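Local structure of alginate biosynthesis protein AlgX (Pseudomonas aeruginosa, 4KNC) at residues D24-H37 with D44-D56. The protein takes part in O-acetylating the exopolysaccharide alginate in the periplasm and protects the polymer from degradation as it passes through. Numbering follows the deposited sequence.
Sequences DSRYNTKYLGFFTH and DWLFRTTYDLRTD
The two-stranded antiparallel hairpin 38-40/46-48 of the SGNH hydrolase-like domain is continued here past its strands, where His37 meets Thr49. Thr49 N donates to His37 O at 3.0 Å, and His37 N donates to Thr49 OG1 at 2.9 Å. The second bond uses a side-chain oxygen in place of a backbone carbonyl. A chi1 of 52° puts Thr49 OG1 between its own N and carbonyl carbon and sends CG2 over one face of the His37 imidazole, a CH-pi contact. The ring is fixed from its edge as well: His37 ND1 donates nearly in the ring plane to Asp24 OD1, 2.6 Å away, on the syn side of the carboxylate but tilted out of its plane. The peptide bond between Thr36 and His37 is cis. Thr36 O is gripped twice by one residue, by Thr50 N in the carbonyl plane and by Thr50 OG1 at 2.7 Å.

Arg48 and Tyr51 hold the preceding turn, residues 33-35. Bent at chi3, the Arg48 chain passes the backbone of Phe35. Its NH1 then donates almost straight to Phe34 O at 3.1 Å and lies over one face of the Phe34 ring, a cation-pi contact with the planes 64° apart. NE and NH2 of Arg48 grip Asp52 side-on, and Tyr51 CB covers a face of the guanidinium. The salt bridge should partly offset the arginine's charge; Asp52 also pairs with Arg89. Phe34 packs edge-to-face with His149, and its side chain is about 7 Å from that of His150, the inferred proton acceptor. The contact thus lies near the probable acetyltransferase site. Tyr51 CE2 lies 4.0 Å from Phe34 CD1, the two rings meeting obliquely, and Tyr51 OH donates to Gly33 O at 3.0 Å, tilted 33° from the carbonyl plane.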
loop_
_atom_site.group_PDB
_atom_site.type_symbol
_atom_site.label_atom_id
_atom_site.label_comp_id
_atom_site.label_asym_id
_atom_site.label_seq_id
_atom_site.Cartn_x
_atom_site.Cartn_y
_atom_site.Cartn_z
ATOM N N ASP A 24 -21.070 17.474 5.465
ATOM C CA ASP A 24 -19.777 16.880 5.814
ATOM C C ASP A 24 -19.619 16.697 7.311
ATOM O O ASP A 24 -19.024 15.720 7.758
ATOM C CB ASP A 24 -18.613 17.703 5.263
ATOM C CG ASP A 24 -18.473 17.584 3.763
ATOM O OD1 ASP A 24 -19.148 16.721 3.170
ATOM O OD2 ASP A 24 -17.680 18.341 3.173
ATOM N N SER A 25 -20.178 17.621 8.088
ATOM C CA SER A 25 -20.046 17.555 9.540
ATOM C C SER A 25 -20.828 16.387 10.153
ATOM O O SER A 25 -20.587 15.998 11.292
ATOM C CB SER A 25 -20.477 18.876 10.171
ATOM O OG SER A 25 -21.720 19.298 9.637
ATOM N N ARG A 26 -21.756 15.819 9.396
ATOM C CA ARG A 26 -22.499 14.653 9.865
ATOM C C ARG A 26 -21.615 13.391 9.856
ATOM O O ARG A 26 -21.930 12.403 10.516
ATOM C CB ARG A 26 -23.772 14.467 9.015
ATOM C CG ARG A 26 -24.641 13.243 9.342
ATOM C CD ARG A 26 -25.230 13.271 10.775
ATOM N NE ARG A 26 -25.934 12.025 11.078
ATOM C CZ ARG A 26 -25.349 10.928 11.555
ATOM N NH1 ARG A 26 -24.043 10.932 11.795
ATOM N NH2 ARG A 26 -26.068 9.827 11.793
ATOM N N TYR A 27 -20.507 13.436 9.116
ATOM C CA TYR A 27 -19.607 12.281 8.982
ATOM C C TYR A 27 -18.428 12.406 9.940
ATOM O O TYR A 27 -17.274 12.323 9.528
ATOM C CB TYR A 27 -19.099 12.134 7.534
ATOM C CG TYR A 27 -20.207 11.883 6.535
ATOM C CD1 TYR A 27 -21.101 12.896 6.201
ATOM C CD2 TYR A 27 -20.378 10.633 5.942
ATOM C CE1 TYR A 27 -22.138 12.682 5.324
ATOM C CE2 TYR A 27 -21.422 10.405 5.050
ATOM C CZ TYR A 27 -22.290 11.442 4.744
ATOM O OH TYR A 27 -23.326 11.267 3.863
ATOM N N ASN A 28 -18.729 12.591 11.221
ATOM C CA ASN A 28 -17.713 12.984 12.198
ATOM C C ASN A 28 -17.071 11.834 12.973
ATOM O O ASN A 28 -16.412 12.056 13.989
ATOM C CB ASN A 28 -18.305 13.988 13.192
ATOM C CG ASN A 28 -19.288 13.343 14.155
ATOM O OD1 ASN A 28 -20.022 12.420 13.788
ATOM N ND2 ASN A 28 -19.301 13.820 15.399
ATOM N N THR A 29 -17.261 10.609 12.504
ATOM C CA THR A 29 -16.768 9.443 13.232
ATOM C C THR A 29 -15.835 8.571 12.410
ATOM O O THR A 29 -15.552 8.866 11.248
ATOM C CB THR A 29 -17.920 8.589 13.727
ATOM O OG1 THR A 29 -18.634 8.049 12.604
ATOM C CG2 THR A 29 -18.849 9.441 14.576
ATOM N N LYS A 30 -15.354 7.496 13.026
ATOM C CA LYS A 30 -14.371 6.633 12.381
ATOM C C LYS A 30 -14.974 5.953 11.153
ATOM O O LYS A 30 -14.518 6.162 10.028
ATOM C CB LYS A 30 -13.825 5.591 13.364
ATOM C CG LYS A 30 -12.765 6.115 14.326
ATOM N N TYR A 31 -16.010 5.154 11.387
ATOM C CA TYR A 31 -16.745 4.483 10.325
ATOM C C TYR A 31 -17.162 5.478 9.234
ATOM O O TYR A 31 -16.898 5.261 8.048
ATOM C CB TYR A 31 -17.968 3.803 10.930
ATOM C CG TYR A 31 -18.919 3.152 9.945
ATOM C CD1 TYR A 31 -18.556 2.006 9.244
ATOM C CD2 TYR A 31 -20.197 3.666 9.751
ATOM C CE1 TYR A 31 -19.426 1.409 8.353
ATOM C CE2 TYR A 31 -21.079 3.070 8.876
ATOM C CZ TYR A 31 -20.688 1.942 8.175
ATOM O OH TYR A 31 -21.574 1.358 7.299
ATOM N N LEU A 32 -17.767 6.591 9.649
ATOM C CA LEU A 32 -18.367 7.534 8.707
ATOM C C LEU A 32 -17.393 8.362 7.861
ATOM O O LEU A 32 -17.742 8.779 6.758
ATOM C CB LEU A 32 -19.347 8.456 9.429
ATOM C CG LEU A 32 -20.674 7.773 9.745
ATOM C CD1 LEU A 32 -21.657 8.738 10.457
ATOM C CD2 LEU A 32 -21.256 7.225 8.465
ATOM N N GLY A 33 -16.185 8.589 8.370
ATOM C CA GLY A 33 -15.222 9.468 7.721
ATOM C C GLY A 33 -14.739 8.993 6.357
ATOM O O GLY A 33 -14.201 9.777 5.568
ATOM N N PHE A 34 -14.939 7.706 6.080
ATOM C CA PHE A 34 -14.571 7.121 4.802
ATOM C C PHE A 34 -15.607 7.392 3.699
ATOM O O PHE A 34 -15.397 7.006 2.545
ATOM C CB PHE A 34 -14.368 5.610 4.976
ATOM C CG PHE A 34 -13.742 4.933 3.783
ATOM C CD1 PHE A 34 -12.435 5.201 3.422
ATOM C CD2 PHE A 34 -14.461 4.017 3.032
ATOM C CE1 PHE A 34 -11.856 4.566 2.316
ATOM C CE2 PHE A 34 -13.894 3.382 1.927
ATOM C CZ PHE A 34 -12.594 3.654 1.568
ATOM N N PHE A 35 -16.711 8.058 4.039
ATOM C CA PHE A 35 -17.805 8.245 3.079
ATOM C C PHE A 35 -18.170 9.707 2.791
ATOM O O PHE A 35 -19.099 9.982 2.039
ATOM C CB PHE A 35 -19.042 7.481 3.538
ATOM C CG PHE A 35 -18.767 6.049 3.887
ATOM C CD1 PHE A 35 -18.672 5.088 2.890
ATOM C CD2 PHE A 35 -18.585 5.664 5.208
ATOM C CE1 PHE A 35 -18.403 3.754 3.207
ATOM C CE2 PHE A 35 -18.309 4.334 5.534
ATOM C CZ PHE A 35 -18.219 3.376 4.532
ATOM N N THR A 36 -17.421 10.634 3.381
ATOM C CA THR A 36 -17.748 12.058 3.361
ATOM C C THR A 36 -17.768 12.724 1.979
ATOM O O THR A 36 -16.771 12.671 1.268
ATOM C CB THR A 36 -16.714 12.816 4.213
ATOM O OG1 THR A 36 -16.462 12.070 5.410
ATOM C CG2 THR A 36 -17.199 14.211 4.559
ATOM N N HIS A 37 -18.901 13.298 1.561
ATOM C CA HIS A 37 -20.222 12.953 2.064
ATOM C C HIS A 37 -20.947 12.269 0.884
ATOM O O HIS A 37 -20.536 12.424 -0.275
ATOM C CB HIS A 37 -20.985 14.185 2.592
ATOM C CG HIS A 37 -21.481 15.120 1.526
ATOM N ND1 HIS A 37 -20.890 16.341 1.274
ATOM C CD2 HIS A 37 -22.529 15.026 0.670
ATOM C CE1 HIS A 37 -21.538 16.947 0.295
ATOM N NE2 HIS A 37 -22.536 16.171 -0.089
ATOM N N ASP A 44 -28.936 3.047 -8.198
ATOM C CA ASP A 44 -28.454 2.932 -6.830
ATOM C C ASP A 44 -26.988 3.388 -6.713
ATOM O O ASP A 44 -26.289 3.022 -5.759
ATOM C CB ASP A 44 -28.578 1.483 -6.355
ATOM C CG ASP A 44 -29.995 1.107 -5.974
ATOM O OD1 ASP A 44 -30.925 1.902 -6.238
ATOM O OD2 ASP A 44 -30.173 0.005 -5.405
ATOM N N TRP A 45 -26.515 4.163 -7.685
ATOM C CA TRP A 45 -25.168 4.726 -7.587
ATOM C C TRP A 45 -25.093 5.772 -6.467
ATOM O O TRP A 45 -25.947 6.653 -6.356
ATOM C CB TRP A 45 -24.693 5.291 -8.936
ATOM C CG TRP A 45 -24.202 4.202 -9.847
ATOM C CD1 TRP A 45 -24.965 3.378 -10.628
ATOM C CD2 TRP A 45 -22.845 3.779 -10.027
ATOM N NE1 TRP A 45 -24.163 2.486 -11.296
ATOM C CE2 TRP A 45 -22.857 2.711 -10.945
ATOM C CE3 TRP A 45 -21.618 4.212 -9.512
ATOM C CZ2 TRP A 45 -21.690 2.060 -11.353
ATOM C CZ3 TRP A 45 -20.458 3.570 -9.923
ATOM C CH2 TRP A 45 -20.504 2.508 -10.837
ATOM N N LEU A 46 -24.091 5.624 -5.611
ATOM C CA LEU A 46 -23.743 6.656 -4.649
ATOM C C LEU A 46 -22.304 7.107 -4.932
ATOM O O LEU A 46 -21.477 6.309 -5.379
ATOM C CB LEU A 46 -23.832 6.121 -3.213
ATOM C CG LEU A 46 -25.158 5.594 -2.657
ATOM C CD1 LEU A 46 -25.011 5.293 -1.153
ATOM C CD2 LEU A 46 -26.315 6.573 -2.897
ATOM N N PHE A 47 -22.006 8.378 -4.681
ATOM C CA PHE A 47 -20.626 8.838 -4.764
ATOM C C PHE A 47 -20.269 9.572 -3.485
ATOM O O PHE A 47 -21.132 10.170 -2.854
ATOM C CB PHE A 47 -20.440 9.786 -5.944
ATOM C CG PHE A 47 -20.485 9.110 -7.287
ATOM C CD1 PHE A 47 -21.692 8.696 -7.831
ATOM C CD2 PHE A 47 -19.309 8.896 -8.015
ATOM C CE1 PHE A 47 -21.729 8.084 -9.085
ATOM C CE2 PHE A 47 -19.342 8.288 -9.261
ATOM C CZ PHE A 47 -20.558 7.878 -9.794
ATOM N N ARG A 48 -18.996 9.524 -3.108
ATOM C CA ARG A 48 -18.475 10.341 -2.021
ATOM C C ARG A 48 -17.870 11.602 -2.613
ATOM O O ARG A 48 -17.070 11.519 -3.521
ATOM C CB ARG A 48 -17.396 9.573 -1.265
ATOM C CG ARG A 48 -17.851 8.193 -0.801
ATOM C CD ARG A 48 -16.658 7.407 -0.324
ATOM N NE ARG A 48 -15.804 7.012 -1.440
ATOM C CZ ARG A 48 -14.669 6.332 -1.307
ATOM N NH1 ARG A 48 -14.237 5.993 -0.105
ATOM N NH2 ARG A 48 -13.959 5.994 -2.380
ATOM N N THR A 49 -18.234 12.767 -2.090
ATOM C CA THR A 49 -17.774 14.024 -2.666
ATOM C C THR A 49 -16.261 14.216 -2.512
ATOM O O THR A 49 -15.585 14.640 -3.450
ATOM C CB THR A 49 -18.503 15.212 -2.019
ATOM O OG1 THR A 49 -18.399 15.104 -0.596
ATOM C CG2 THR A 49 -19.986 15.211 -2.398
ATOM N N THR A 50 -15.727 13.893 -1.337
ATOM C CA THR A 50 -14.324 14.186 -1.051
ATOM C C THR A 50 -13.390 13.104 -1.592
ATOM O O THR A 50 -12.243 13.374 -1.893
ATOM C CB THR A 50 -14.050 14.383 0.459
ATOM O OG1 THR A 50 -14.149 13.129 1.139
ATOM C CG2 THR A 50 -15.050 15.372 1.078
ATOM N N TYR A 51 -13.879 11.875 -1.704
ATOM C CA TYR A 51 -13.042 10.798 -2.213
ATOM C C TYR A 51 -13.208 10.623 -3.713
ATOM O O TYR A 51 -12.227 10.447 -4.422
ATOM C CB TYR A 51 -13.373 9.473 -1.526
ATOM C CG TYR A 51 -12.960 9.399 -0.081
ATOM C CD1 TYR A 51 -13.728 10.001 0.921
ATOM C CD2 TYR A 51 -11.797 8.735 0.291
ATOM C CE1 TYR A 51 -13.348 9.923 2.253
ATOM C CE2 TYR A 51 -11.400 8.660 1.610
ATOM C CZ TYR A 51 -12.179 9.249 2.592
ATOM O OH TYR A 51 -11.780 9.160 3.910
ATOM N N ASP A 52 -14.451 10.641 -4.187
ATOM C CA ASP A 52 -14.745 10.234 -5.561
ATOM C C ASP A 52 -14.783 11.404 -6.510
ATOM O O ASP A 52 -14.471 11.260 -7.697
ATOM C CB ASP A 52 -16.083 9.500 -5.651
ATOM C CG ASP A 52 -16.127 8.263 -4.791
ATOM O OD1 ASP A 52 -15.055 7.691 -4.463
ATOM O OD2 ASP A 52 -17.249 7.852 -4.465
ATOM N N LEU A 53 -15.180 12.558 -5.989
ATOM C CA LEU A 53 -15.391 13.734 -6.831
ATOM C C LEU A 53 -14.326 14.781 -6.579
ATOM O O LEU A 53 -14.522 15.969 -6.857
ATOM C CB LEU A 53 -16.778 14.333 -6.587
ATOM C CG LEU A 53 -17.951 13.394 -6.885
ATOM C CD1 LEU A 53 -19.289 14.077 -6.635
ATOM C CD2 LEU A 53 -17.860 12.888 -8.325
ATOM N N ARG A 54 -13.192 14.338 -6.051
ATOM C CA ARG A 54 -12.119 15.262 -5.729
ATOM C C ARG A 54 -11.446 15.723 -7.011
ATOM O O ARG A 54 -11.514 15.031 -8.037
ATOM C CB ARG A 54 -11.099 14.597 -4.809
ATOM C CG ARG A 54 -10.247 13.514 -5.476
ATOM C CD ARG A 54 -8.936 13.376 -4.724
ATOM N NE ARG A 54 -9.044 12.521 -3.555
ATOM C CZ ARG A 54 -8.405 12.715 -2.405
ATOM N NH1 ARG A 54 -7.599 13.756 -2.228
ATOM N NH2 ARG A 54 -8.585 11.850 -1.425
ATOM N N THR A 55 -10.809 16.892 -6.945
ATOM C CA THR A 55 -10.005 17.412 -8.054
ATOM C C THR A 55 -8.542 17.542 -7.685
ATOM O O THR A 55 -7.723 17.896 -8.522
ATOM C CB THR A 55 -10.477 18.807 -8.507
ATOM O OG1 THR A 55 -10.445 19.702 -7.387
ATOM C CG2 THR A 55 -11.900 18.744 -9.069
ATOM N N ASP A 56 -8.199 17.262 -6.432
ATOM C CA ASP A 56 -6.816 17.413 -5.975
ATOM C C ASP A 56 -6.112 16.062 -5.924
ATOM O O ASP A 56 -6.660 15.114 -5.387
ATOM C CB ASP A 56 -6.792 18.066 -4.591
ATOM C CG ASP A 56 -7.491 17.219 -3.543
ATOM O OD1 ASP A 56 -8.731 17.067 -3.629
ATOM O OD2 ASP A 56 -6.799 16.684 -2.651
#